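Local coordinates for putative outer membrane protein (LpxR) (Salmonella typhimurium, PDB 3FID), which acts as a lipid A deacylase, an enzyme that modifies lipopolysaccharide in the bacterial outer membrane, at residues N197-L202 with E254-A259; R226-N231 with K250-Y255; E244-N249 with S277-G282. All coordinates share one frame; numbering follows the deposited sequence.

Overall arrangement
From the N terminus, the chain leaves strand 176-188 and helix 191-194 and reaches the loop 197-202, which contact 1 ties to strand 251-263. Residues 226-231 follow, at the end of strand 215-228. Contact 2 joins them to the start of the same strand 251-263, closing the loop between two barrel neighbours. It starts within the span of contact 1, and both end on 254-255, where Glu-254 takes part in each. Segment 244-249 lies in that loop, and contact 3 pairs it with 277-282 beyond strand 266-275, crossing both other contacts. Contacts 2 and 3 touch, their centres about 11 Å apart, so the barrel wall and the loops beyond its strands are joined through contact 2.

Contact 1 (N197-L202 with E254-A259); sequences NGFGLL and EYRVGA. With CXE (pentaethylene glycol monodecyl ether), chain L; CXE (pentaethylene glycol monodecyl ether), chain J.
Gly-200 offers its backbone N-H to Glu-254, N to OE2 being 2.8 Å, and thereby fixes a loop to the inner side of a barrel strand. The bond is nearly straight and meets the oxygen on its syn side, 35° out of the carboxylate plane. The same OE2 accepts from Arg-256, whose NE lies 2.6 Å away in a salt bridge, with the oxygen in the guanidinium plane. Two firm donors thus hold one buried oxygen and probably stabilise its negative charge. Packing is close here: the CD1 corner of the Phe-199 ring lies 3.8 Å from CG of Arg-256, and ring and arginine chain run past one another with opposite headings, ring and guanidinium planes 74° apart. Gly-198 O approaches CD of the arginine at 3.5 Å.

Beyond Arg-256 the loop makes no further contact with the strand, and the outward residues meet detergent instead. Tyr-255 carries C13 of one pentaethylene glycol monodecyl ether over a ring face, and CG2 of Val-257 touches its alkyl chain, as expected of a lipid-facing barrel wall. On the inner side, Phe-199 reaches strands 160-173, 176-188 and 215-228, while Arg-256 leans on strand 266-275 and bonds Asn-289 of strand 285-295.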
loop_
_atom_site.group_PDB
_atom_site.type_symbol
_atom_site.label_atom_id
_atom_site.label_comp_id
_atom_site.label_asym_id
_atom_site.label_seq_id
_atom_site.Cartn_x
_atom_site.Cartn_y
_atom_site.Cartn_z
ATOM N N ASN A 197 -6.345 -10.616 2.835
ATOM C CA ASN A 197 -5.837 -9.864 1.674
ATOM C C ASN A 197 -6.221 -8.371 1.764
ATOM O O ASN A 197 -6.878 -7.948 2.724
ATOM C CB ASN A 197 -6.363 -10.464 0.359
ATOM C CG ASN A 197 -6.030 -11.932 0.210
ATOM O OD1 ASN A 197 -4.863 -12.320 0.118
ATOM N ND2 ASN A 197 -7.064 -12.759 0.190
ATOM N N GLY A 198 -5.849 -7.587 0.760
ATOM C CA GLY A 198 -6.201 -6.176 0.729
ATOM C C GLY A 198 -5.382 -5.397 -0.290
ATOM O O GLY A 198 -4.271 -5.831 -0.696
ATOM N N PHE A 199 -5.933 -4.241 -0.680
ATOM C CA PHE A 199 -5.364 -3.351 -1.676
ATOM C C PHE A 199 -5.312 -1.918 -1.121
ATOM O O PHE A 199 -6.075 -1.560 -0.209
ATOM C CB PHE A 199 -6.251 -3.304 -2.911
ATOM C CG PHE A 199 -6.449 -4.660 -3.565
ATOM C CD1 PHE A 199 -5.599 -5.076 -4.599
ATOM C CD2 PHE A 199 -7.481 -5.512 -3.138
ATOM C CE1 PHE A 199 -5.783 -6.324 -5.215
ATOM C CE2 PHE A 199 -7.695 -6.746 -3.764
ATOM C CZ PHE A 199 -6.844 -7.162 -4.793
ATOM N N GLY A 200 -4.441 -1.111 -1.709
ATOM C CA GLY A 200 -4.449 0.331 -1.439
ATOM C C GLY A 200 -4.291 0.586 0.043
ATOM O O GLY A 200 -3.373 0.041 0.685
ATOM N N LEU A 201 -5.185 1.404 0.604
ATOM C CA LEU A 201 -5.092 1.739 2.032
ATOM C C LEU A 201 -5.564 0.587 2.939
ATOM O O LEU A 201 -5.502 0.679 4.170
ATOM C CB LEU A 201 -5.866 3.037 2.305
ATOM C CG LEU A 201 -5.253 4.298 1.646
ATOM C CD1 LEU A 201 -6.235 5.496 1.729
ATOM C CD2 LEU A 201 -3.910 4.687 2.209
ATOM N N LEU A 202 -6.052 -0.491 2.325
ATOM C CA LEU A 202 -6.435 -1.685 3.069
ATOM C C LEU A 202 -5.358 -2.785 2.930
ATOM O O LEU A 202 -5.527 -3.892 3.427
ATOM C CB LEU A 202 -7.827 -2.203 2.614
ATOM C CG LEU A 202 -9.160 -1.620 3.130
ATOM C CD1 LEU A 202 -9.398 -1.876 4.633
ATOM C CD2 LEU A 202 -9.296 -0.116 2.782
ATOM N N GLU A 254 -5.774 -1.421 -9.084
ATOM C CA GLU A 254 -4.542 -1.848 -8.406
ATOM C C GLU A 254 -4.346 -3.364 -8.525
ATOM O O GLU A 254 -5.237 -4.152 -8.147
ATOM C CB GLU A 254 -4.552 -1.445 -6.930
ATOM C CG GLU A 254 -3.250 -1.877 -6.166
ATOM C CD GLU A 254 -3.201 -1.353 -4.758
ATOM O OE1 GLU A 254 -3.473 -0.161 -4.576
ATOM O OE2 GLU A 254 -2.848 -2.120 -3.833
ATOM N N TYR A 255 -3.191 -3.761 -9.047
ATOM C CA TYR A 255 -2.835 -5.171 -9.221
ATOM C C TYR A 255 -1.770 -5.546 -8.209
ATOM O O TYR A 255 -0.853 -4.763 -7.957
ATOM C CB TYR A 255 -2.257 -5.383 -10.622
ATOM C CG TYR A 255 -3.272 -5.182 -11.703
ATOM C CD1 TYR A 255 -3.939 -6.280 -12.247
ATOM C CD2 TYR A 255 -3.575 -3.896 -12.201
ATOM C CE1 TYR A 255 -4.868 -6.128 -13.254
ATOM C CE2 TYR A 255 -4.517 -3.732 -13.219
ATOM C CZ TYR A 255 -5.167 -4.856 -13.725
ATOM O OH TYR A 255 -6.128 -4.757 -14.718
ATOM N N ARG A 256 -1.869 -6.744 -7.631
ATOM C CA ARG A 256 -0.888 -7.198 -6.639
ATOM C C ARG A 256 -0.638 -8.678 -6.903
ATOM O O ARG A 256 -1.592 -9.456 -7.001
ATOM C CB ARG A 256 -1.391 -7.046 -5.186
ATOM C CG ARG A 256 -1.840 -5.649 -4.779
ATOM C CD ARG A 256 -1.943 -5.499 -3.236
ATOM N NE ARG A 256 -1.533 -4.120 -2.948
ATOM C CZ ARG A 256 -0.424 -3.701 -2.322
ATOM N NH1 ARG A 256 -0.245 -2.403 -2.206
ATOM N NH2 ARG A 256 0.482 -4.534 -1.778
ATOM N N VAL A 257 0.630 -9.039 -7.053
ATOM C CA VAL A 257 1.034 -10.409 -7.209
ATOM C C VAL A 257 2.160 -10.630 -6.212
ATOM O O VAL A 257 3.141 -9.850 -6.174
ATOM C CB VAL A 257 1.544 -10.650 -8.672
ATOM C CG1 VAL A 257 2.233 -12.010 -8.793
ATOM C CG2 VAL A 257 0.394 -10.438 -9.701
ATOM N N GLY A 258 2.065 -11.683 -5.401
ATOM C CA GLY A 258 3.106 -11.873 -4.410
ATOM C C GLY A 258 3.105 -13.192 -3.689
ATOM O O GLY A 258 2.351 -14.099 -4.037
ATOM N N ALA A 259 3.959 -13.286 -2.674
ATOM C CA ALA A 259 4.141 -14.535 -1.912
ATOM C C ALA A 259 4.701 -14.252 -0.518
ATOM O O ALA A 259 5.363 -13.217 -0.280
ATOM C CB ALA A 259 5.099 -15.489 -2.652
HETATM C C1 CXE L . -10.535 -12.341 -11.008
HETATM C C2 CXE L . -9.447 -13.016 -10.189
HETATM C C3 CXE L . -8.342 -12.026 -9.857
HETATM C C4 CXE L . -7.026 -12.336 -10.554
HETATM C C5 CXE L . -6.469 -11.068 -11.204
HETATM C C6 CXE L . -4.991 -10.854 -10.878
HETATM C C7 CXE L . -4.300 -10.130 -12.012
HETATM C C8 CXE L . -2.840 -9.891 -11.716
HETATM C C9 CXE L . -2.025 -10.015 -12.990
HETATM C C10 CXE L . -1.323 -8.714 -13.379
HETATM O O11 CXE L . -1.211 -8.676 -14.800
HETATM C C12 CXE L . -0.638 -7.478 -15.333
HETATM C C13 CXE L . -1.637 -6.325 -15.397
HETATM O O14 CXE L . -2.555 -6.517 -16.476
HETATM C C15 CXE L . -3.352 -5.358 -16.739
HETATM C C1 CXE J . 4.579 -14.340 -7.005
HETATM C C2 CXE J . 5.917 -13.740 -6.632
HETATM C C3 CXE J . 6.955 -14.168 -7.656
HETATM C C4 CXE J . 8.263 -13.431 -7.443
HETATM C C5 CXE J . 9.322 -13.944 -8.404
HETATM C C6 CXE J . 10.601 -13.132 -8.255
HETATM C C7 CXE J . 11.818 -13.848 -8.834
HETATM C C8 CXE J . 13.083 -13.241 -8.248
HETATM C C9 CXE J . 14.251 -13.330 -9.215
HETATM C C10 CXE J . 15.506 -12.764 -8.569
HETATM O O11 CXE J . 16.627 -13.326 -9.238
HETATM C C12 CXE J . 17.878 -12.920 -8.677
HETATM C C13 CXE J . 18.966 -13.305 -9.668
#

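Contact 2 (R226-N231 with K250-Y255); sequences REVDKN and KTVDEY. With CXE (pentaethylene glycol monodecyl ether), chain L.
The carbonyl oxygen of Lys-250 accepts one firm hydrogen bond, from Val-228 N at 2.7 Å. Glu-227 CA also approaches Lys-250 O, at 3.2 Å, in a weaker CA-H...O contact. Two residue pairs further on, Arg-226 and Val-252 exchange two backbone hydrogen bonds, with Arg-226 N to Val-252 O at 2.7 Å and Val-252 N to Arg-226 O at 2.9 Å. Between these bonds, Glu-227 and Thr-251 form a non-hydrogen-bonded pair, and their side chains are hydrogen-bonded to each other: the threonine OG1 donates to OE2 of the glutamate at 2.9 Å, on its syn side. A bend at chi2 (68°) turns CD of Glu-227 off the extended path, and this polar pair sits on an exposed face.

Such pairing of consecutive antiparallel strands is the building principle of the outer-membrane beta-barrel. Here it runs to the C-terminal end of strand 215-228, where Asp-229 and Lys-230 both face Gln-177 in a classic beta bulge and the chain turns a corner toward helix 232-235.

On the other face, Arg-226 and Val-252 point the same way. Arg-226 starts with CG in the crowded position between backbone N and carbonyl carbon (chi1 53°), then runs extended as far as NE. Its NH2 forms a salt bridge with Glu-254, 2.9 Å to OE1, coming from above the carboxylate plane although the oxygen lies near the guanidinium plane. Glu-254 thereby serves two arginines, since its other oxygen is held by Arg-256. Val-252 CG1 sits over one guanidinium face, offset toward the rim, and Tyr-178 adds a cation-pi contact to the same arginine. Alongside, Val-228 CG2 crosses to Val-252 CG2 at 4.0 Å.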
loop_
_atom_site.group_PDB
_atom_site.type_symbol
_atom_site.label_atom_id
_atom_site.label_comp_id
_atom_site.label_asym_id
_atom_site.label_seq_id
_atom_site.Cartn_x
_atom_site.Cartn_y
_atom_site.Cartn_z
ATOM N N ARG A 226 -10.936 0.843 -7.950
ATOM C CA ARG A 226 -11.593 1.814 -7.076
ATOM C C ARG A 226 -12.094 3.068 -7.742
ATOM O O ARG A 226 -11.519 3.541 -8.730
ATOM C CB ARG A 226 -10.748 2.133 -5.850
ATOM C CG ARG A 226 -9.362 2.550 -6.169
ATOM C CD ARG A 226 -8.562 2.464 -4.857
ATOM N NE ARG A 226 -7.331 3.225 -4.921
ATOM C CZ ARG A 226 -6.103 2.699 -4.997
ATOM N NH1 ARG A 226 -5.040 3.505 -5.003
ATOM N NH2 ARG A 226 -5.924 1.393 -5.041
ATOM N N GLU A 227 -13.220 3.552 -7.229
ATOM C CA GLU A 227 -13.855 4.771 -7.725
ATOM C C GLU A 227 -13.504 5.858 -6.732
ATOM O O GLU A 227 -13.904 5.799 -5.579
ATOM C CB GLU A 227 -15.362 4.583 -7.796
ATOM C CG GLU A 227 -16.062 5.649 -8.582
ATOM C CD GLU A 227 -15.732 5.601 -10.088
ATOM O OE1 GLU A 227 -16.123 6.587 -10.758
ATOM O OE2 GLU A 227 -15.084 4.611 -10.574
ATOM N N VAL A 228 -12.726 6.828 -7.193
ATOM C CA VAL A 228 -12.015 7.736 -6.301
ATOM C C VAL A 228 -12.792 9.061 -6.219
ATOM O O VAL A 228 -13.084 9.696 -7.251
ATOM C CB VAL A 228 -10.561 7.970 -6.805
ATOM C CG1 VAL A 228 -9.814 8.966 -5.887
ATOM C CG2 VAL A 228 -9.790 6.638 -6.879
ATOM N N ASP A 229 -13.135 9.443 -4.995
ATOM C CA ASP A 229 -13.770 10.715 -4.718
ATOM C C ASP A 229 -12.727 11.759 -4.307
ATOM O O ASP A 229 -12.752 12.913 -4.767
ATOM C CB ASP A 229 -14.818 10.553 -3.603
ATOM C CG ASP A 229 -15.480 11.884 -3.239
ATOM O OD1 ASP A 229 -15.407 12.282 -2.051
ATOM O OD2 ASP A 229 -16.047 12.545 -4.152
ATOM N N LYS A 230 -11.808 11.370 -3.426
ATOM C CA LYS A 230 -10.761 12.288 -2.946
ATOM C C LYS A 230 -9.392 11.645 -2.970
ATOM O O LYS A 230 -9.239 10.472 -2.639
ATOM C CB LYS A 230 -10.994 12.716 -1.484
ATOM C CG LYS A 230 -12.283 13.481 -1.208
ATOM C CD LYS A 230 -12.226 14.039 0.242
ATOM C CE LYS A 230 -13.498 14.768 0.635
ATOM N NZ LYS A 230 -14.379 13.951 1.518
ATOM N N ASN A 231 -8.383 12.442 -3.297
ATOM C CA ASN A 231 -6.994 12.046 -3.062
ATOM C C ASN A 231 -6.230 13.354 -2.872
ATOM O O ASN A 231 -5.860 14.002 -3.854
ATOM C CB ASN A 231 -6.453 11.262 -4.247
ATOM C CG ASN A 231 -5.026 10.812 -4.048
ATOM O OD1 ASN A 231 -4.286 11.379 -3.252
ATOM N ND2 ASN A 231 -4.634 9.778 -4.772
ATOM N N LYS A 250 -10.976 9.227 -11.960
ATOM C CA LYS A 250 -11.922 8.717 -10.992
ATOM C C LYS A 250 -11.918 7.195 -10.867
ATOM O O LYS A 250 -12.386 6.676 -9.870
ATOM C CB LYS A 250 -13.323 9.254 -11.298
ATOM C CG LYS A 250 -13.299 10.800 -11.269
ATOM C CD LYS A 250 -14.456 11.359 -10.492
ATOM C CE LYS A 250 -15.575 11.855 -11.399
ATOM N NZ LYS A 250 -15.302 13.215 -11.924
ATOM N N THR A 251 -11.405 6.493 -11.873
ATOM C CA THR A 251 -11.315 5.034 -11.834
ATOM C C THR A 251 -9.859 4.605 -11.851
ATOM O O THR A 251 -9.089 4.953 -12.769
ATOM C CB THR A 251 -12.107 4.382 -12.998
ATOM O OG1 THR A 251 -13.442 4.901 -12.984
ATOM C CG2 THR A 251 -12.173 2.913 -12.808
ATOM N N VAL A 252 -9.479 3.864 -10.802
ATOM C CA VAL A 252 -8.089 3.467 -10.590
ATOM C C VAL A 252 -8.065 1.963 -10.228
ATOM O O VAL A 252 -8.766 1.515 -9.317
ATOM C CB VAL A 252 -7.407 4.347 -9.467
ATOM C CG1 VAL A 252 -6.027 3.783 -9.083
ATOM C CG2 VAL A 252 -7.252 5.800 -9.913
ATOM N N ASP A 253 -7.264 1.197 -10.953
ATOM C CA ASP A 253 -7.106 -0.236 -10.702
ATOM C C ASP A 253 -5.780 -0.486 -10.033
ATOM O O ASP A 253 -4.774 0.152 -10.377
ATOM C CB ASP A 253 -7.124 -1.020 -12.015
ATOM C CG ASP A 253 -8.462 -0.963 -12.709
ATOM O OD1 ASP A 253 -9.464 -0.647 -12.045
ATOM O OD2 ASP A 253 -8.496 -1.235 -13.929
ATOM N N GLU A 254 -5.774 -1.421 -9.084
ATOM C CA GLU A 254 -4.542 -1.848 -8.406
ATOM C C GLU A 254 -4.346 -3.364 -8.525
ATOM O O GLU A 254 -5.237 -4.152 -8.147
ATOM C CB GLU A 254 -4.552 -1.445 -6.930
ATOM C CG GLU A 254 -3.250 -1.877 -6.166
ATOM C CD GLU A 254 -3.201 -1.353 -4.758
ATOM O OE1 GLU A 254 -3.473 -0.161 -4.576
ATOM O OE2 GLU A 254 -2.848 -2.120 -3.833
ATOM N N TYR A 255 -3.191 -3.761 -9.047
ATOM C CA TYR A 255 -2.835 -5.171 -9.221
ATOM C C TYR A 255 -1.770 -5.546 -8.209
ATOM O O TYR A 255 -0.853 -4.763 -7.957
ATOM C CB TYR A 255 -2.257 -5.383 -10.622
ATOM C CG TYR A 255 -3.272 -5.182 -11.703
ATOM C CD1 TYR A 255 -3.939 -6.280 -12.247
ATOM C CD2 TYR A 255 -3.575 -3.896 -12.201
ATOM C CE1 TYR A 255 -4.868 -6.128 -13.254
ATOM C CE2 TYR A 255 -4.517 -3.732 -13.219
ATOM C CZ TYR A 255 -5.167 -4.856 -13.725
ATOM O OH TYR A 255 -6.128 -4.757 -14.718
HETATM C C1 CXE L . -10.535 -12.341 -11.008
HETATM C C2 CXE L . -9.447 -13.016 -10.189
HETATM C C3 CXE L . -8.342 -12.026 -9.857
HETATM C C4 CXE L . -7.026 -12.336 -10.554
HETATM C C5 CXE L . -6.469 -11.068 -11.204
HETATM C C6 CXE L . -4.991 -10.854 -10.878
HETATM C C7 CXE L . -4.300 -10.130 -12.012
HETATM C C8 CXE L . -2.840 -9.891 -11.716
HETATM C C9 CXE L . -2.025 -10.015 -12.990
HETATM C C10 CXE L . -1.323 -8.714 -13.379
HETATM O O11 CXE L . -1.211 -8.676 -14.800
HETATM C C12 CXE L . -0.638 -7.478 -15.333
HETATM C C13 CXE L . -1.637 -6.325 -15.397
HETATM O O14 CXE L . -2.555 -6.517 -16.476
HETATM C C15 CXE L . -3.352 -5.358 -16.739
#

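Contact 3 (E244-N249 with S277-G282); sequences ETVDIN and SEFRTG
Ser-277 presents its carbonyl oxygen to the side-chain amide of Asn-249, whose ND2 lies 2.9 Å from that O. The N-H points almost straight at the oxygen, which lies in the amide plane, yet the amide stands well above the plane of the serine carbonyl. A water also accepts from this ND2 and contacts Ser-277 OG, so the amide is held from more than one direction. At Glu-278 the backbone takes over: its O accepts from Asn-249 N at 2.9 Å. A second water donates to both Glu-278 O and Asn-249 O, closing a small bridge beside that bond. The carboxylate of Glu-278 is engaged elsewhere, in a salt bridge with Arg-77 and a hydrogen bond with Tyr-285.

Phe-279 then forms a single bridge with Ile-248, the two CA atoms being 4.0 Å apart. Neither segment forms a regular strand, so this is a junction between two of the loops beyond the barrel strands: one leads into strand 251-263, the other connects strand 266-275 to strand 285-295. The ring of Phe-279 receives Val-246 CG1 over one face in a CH-pi contact, 3.8 Å from the ring centroid and offset toward the rim.

Arg-280 N donates to Asp-247 O at 2.8 Å. Its aliphatic portion, with CG anti to the carbonyl carbon (chi1 -63°), lies against Asp-247 CB, CD being 3.8 Å from it, while the charged ends stay apart. A water accepts from Arg-280 NE and donates to Ile-248 O. Thr-281 OG1 accepts from a further water, which takes the N-H of Asp-247. Gly-282 N returns to Phe-279 O at 2.9 Å, completing a type I beta turn.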
loop_
_atom_site.group_PDB
_atom_site.type_symbol
_atom_site.label_atom_id
_atom_site.label_comp_id
_atom_site.label_asym_id
_atom_site.label_seq_id
_atom_site.Cartn_x
_atom_site.Cartn_y
_atom_site.Cartn_z
ATOM N N GLU A 244 -3.105 23.335 -7.823
ATOM C CA GLU A 244 -3.414 21.916 -7.869
ATOM C C GLU A 244 -2.866 21.502 -9.199
ATOM O O GLU A 244 -3.225 22.091 -10.213
ATOM C CB GLU A 244 -4.903 21.678 -7.923
ATOM C CG GLU A 244 -5.711 22.185 -6.797
ATOM C CD GLU A 244 -7.173 21.775 -6.975
ATOM O OE1 GLU A 244 -8.034 22.692 -6.917
ATOM O OE2 GLU A 244 -7.444 20.555 -7.208
ATOM N N THR A 245 -2.006 20.498 -9.224
ATOM C CA THR A 245 -1.213 20.246 -10.429
ATOM C C THR A 245 -1.857 19.325 -11.471
ATOM O O THR A 245 -1.402 19.294 -12.597
ATOM C CB THR A 245 0.186 19.693 -10.088
ATOM O OG1 THR A 245 0.037 18.457 -9.365
ATOM C CG2 THR A 245 0.981 20.683 -9.248
ATOM N N VAL A 246 -2.898 18.575 -11.103
ATOM C CA VAL A 246 -3.427 17.515 -11.976
ATOM C C VAL A 246 -4.944 17.420 -11.913
ATOM O O VAL A 246 -5.552 17.946 -10.985
ATOM C CB VAL A 246 -2.868 16.124 -11.574
ATOM C CG1 VAL A 246 -1.357 16.130 -11.523
ATOM C CG2 VAL A 246 -3.433 15.674 -10.211
ATOM N N ASP A 247 -5.535 16.744 -12.905
ATOM C CA ASP A 247 -6.931 16.338 -12.901
ATOM C C ASP A 247 -7.010 14.833 -12.564
ATOM O O ASP A 247 -6.607 13.991 -13.379
ATOM C CB ASP A 247 -7.544 16.583 -14.297
ATOM C CG ASP A 247 -7.665 18.064 -14.622
ATOM O OD1 ASP A 247 -8.237 18.797 -13.787
ATOM O OD2 ASP A 247 -7.175 18.493 -15.685
ATOM N N ILE A 248 -7.523 14.502 -11.384
ATOM C CA ILE A 248 -7.542 13.084 -10.955
ATOM C C ILE A 248 -8.385 12.230 -11.892
ATOM O O ILE A 248 -9.329 12.722 -12.508
ATOM C CB ILE A 248 -8.027 12.867 -9.484
ATOM C CG1 ILE A 248 -9.524 13.180 -9.318
ATOM C CG2 ILE A 248 -7.149 13.658 -8.522
ATOM C CD1 ILE A 248 -10.174 12.412 -8.130
ATOM N N ASN A 249 -8.003 10.959 -12.028
ATOM C CA ASN A 249 -8.834 9.986 -12.728
ATOM C C ASN A 249 -9.695 9.341 -11.665
ATOM O O ASN A 249 -9.201 8.972 -10.588
ATOM C CB ASN A 249 -7.984 8.908 -13.377
ATOM C CG ASN A 249 -7.322 9.369 -14.650
ATOM O OD1 ASN A 249 -7.817 10.256 -15.353
ATOM N ND2 ASN A 249 -6.211 8.725 -14.991
ATOM N N SER A 277 -2.952 4.732 -13.962
ATOM C CA SER A 277 -2.873 6.184 -13.925
ATOM C C SER A 277 -3.870 6.845 -12.958
ATOM O O SER A 277 -5.089 6.744 -13.126
ATOM C CB SER A 277 -3.086 6.767 -15.331
ATOM O OG SER A 277 -2.832 8.166 -15.305
ATOM N N GLU A 278 -3.354 7.584 -11.990
ATOM C CA GLU A 278 -4.246 8.304 -11.038
ATOM C C GLU A 278 -4.690 9.714 -11.456
ATOM O O GLU A 278 -5.483 10.360 -10.761
ATOM C CB GLU A 278 -3.567 8.352 -9.667
ATOM C CG GLU A 278 -3.405 6.933 -9.098
ATOM C CD GLU A 278 -2.938 6.965 -7.653
ATOM O OE1 GLU A 278 -1.774 7.282 -7.431
ATOM O OE2 GLU A 278 -3.754 6.682 -6.752
ATOM N N PHE A 279 -4.160 10.195 -12.578
ATOM C CA PHE A 279 -4.580 11.489 -13.115
ATOM C C PHE A 279 -4.405 11.551 -14.616
ATOM O O PHE A 279 -3.622 10.786 -15.218
ATOM C CB PHE A 279 -3.872 12.671 -12.430
ATOM C CG PHE A 279 -2.389 12.548 -12.386
ATOM C CD1 PHE A 279 -1.763 11.813 -11.362
ATOM C CD2 PHE A 279 -1.587 13.191 -13.337
ATOM C CE1 PHE A 279 -0.385 11.702 -11.320
ATOM C CE2 PHE A 279 -0.182 13.074 -13.289
ATOM C CZ PHE A 279 0.406 12.341 -12.292
ATOM N N ARG A 280 -5.141 12.468 -15.233
ATOM C CA ARG A 280 -5.296 12.419 -16.692
ATOM C C ARG A 280 -3.961 12.395 -17.431
ATOM O O ARG A 280 -3.795 11.672 -18.429
ATOM C CB ARG A 280 -6.141 13.608 -17.179
ATOM C CG ARG A 280 -7.540 13.607 -16.657
ATOM C CD ARG A 280 -8.357 14.568 -17.466
ATOM N NE ARG A 280 -9.718 14.651 -16.944
ATOM C CZ ARG A 280 -10.653 15.402 -17.499
ATOM N NH1 ARG A 280 -11.856 15.425 -16.978
ATOM N NH2 ARG A 280 -10.354 16.132 -18.571
ATOM N N THR A 281 -3.035 13.227 -16.975
ATOM C CA THR A 281 -1.729 13.386 -17.626
ATOM C C THR A 281 -0.632 12.452 -17.060
ATOM O O THR A 281 0.549 12.575 -17.413
ATOM C CB THR A 281 -1.273 14.850 -17.577
ATOM O OG1 THR A 281 -1.290 15.310 -16.216
ATOM C CG2 THR A 281 -2.228 15.720 -18.410
ATOM N N GLY A 282 -1.028 11.517 -16.192
ATOM C CA GLY A 282 -0.090 10.539 -15.627
ATOM C C GLY A 282 -0.040 9.245 -16.411
ATOM O O GLY A 282 -0.441 9.183 -17.580
HETATM O O HOH W 1 -3.819 15.754 -15.145
HETATM O O HOH W 2 -10.346 12.518 -15.092
HETATM O O HOH W 3 -7.146 9.340 -8.759
HETATM O O HOH W 4 -4.479 8.751 -17.542
#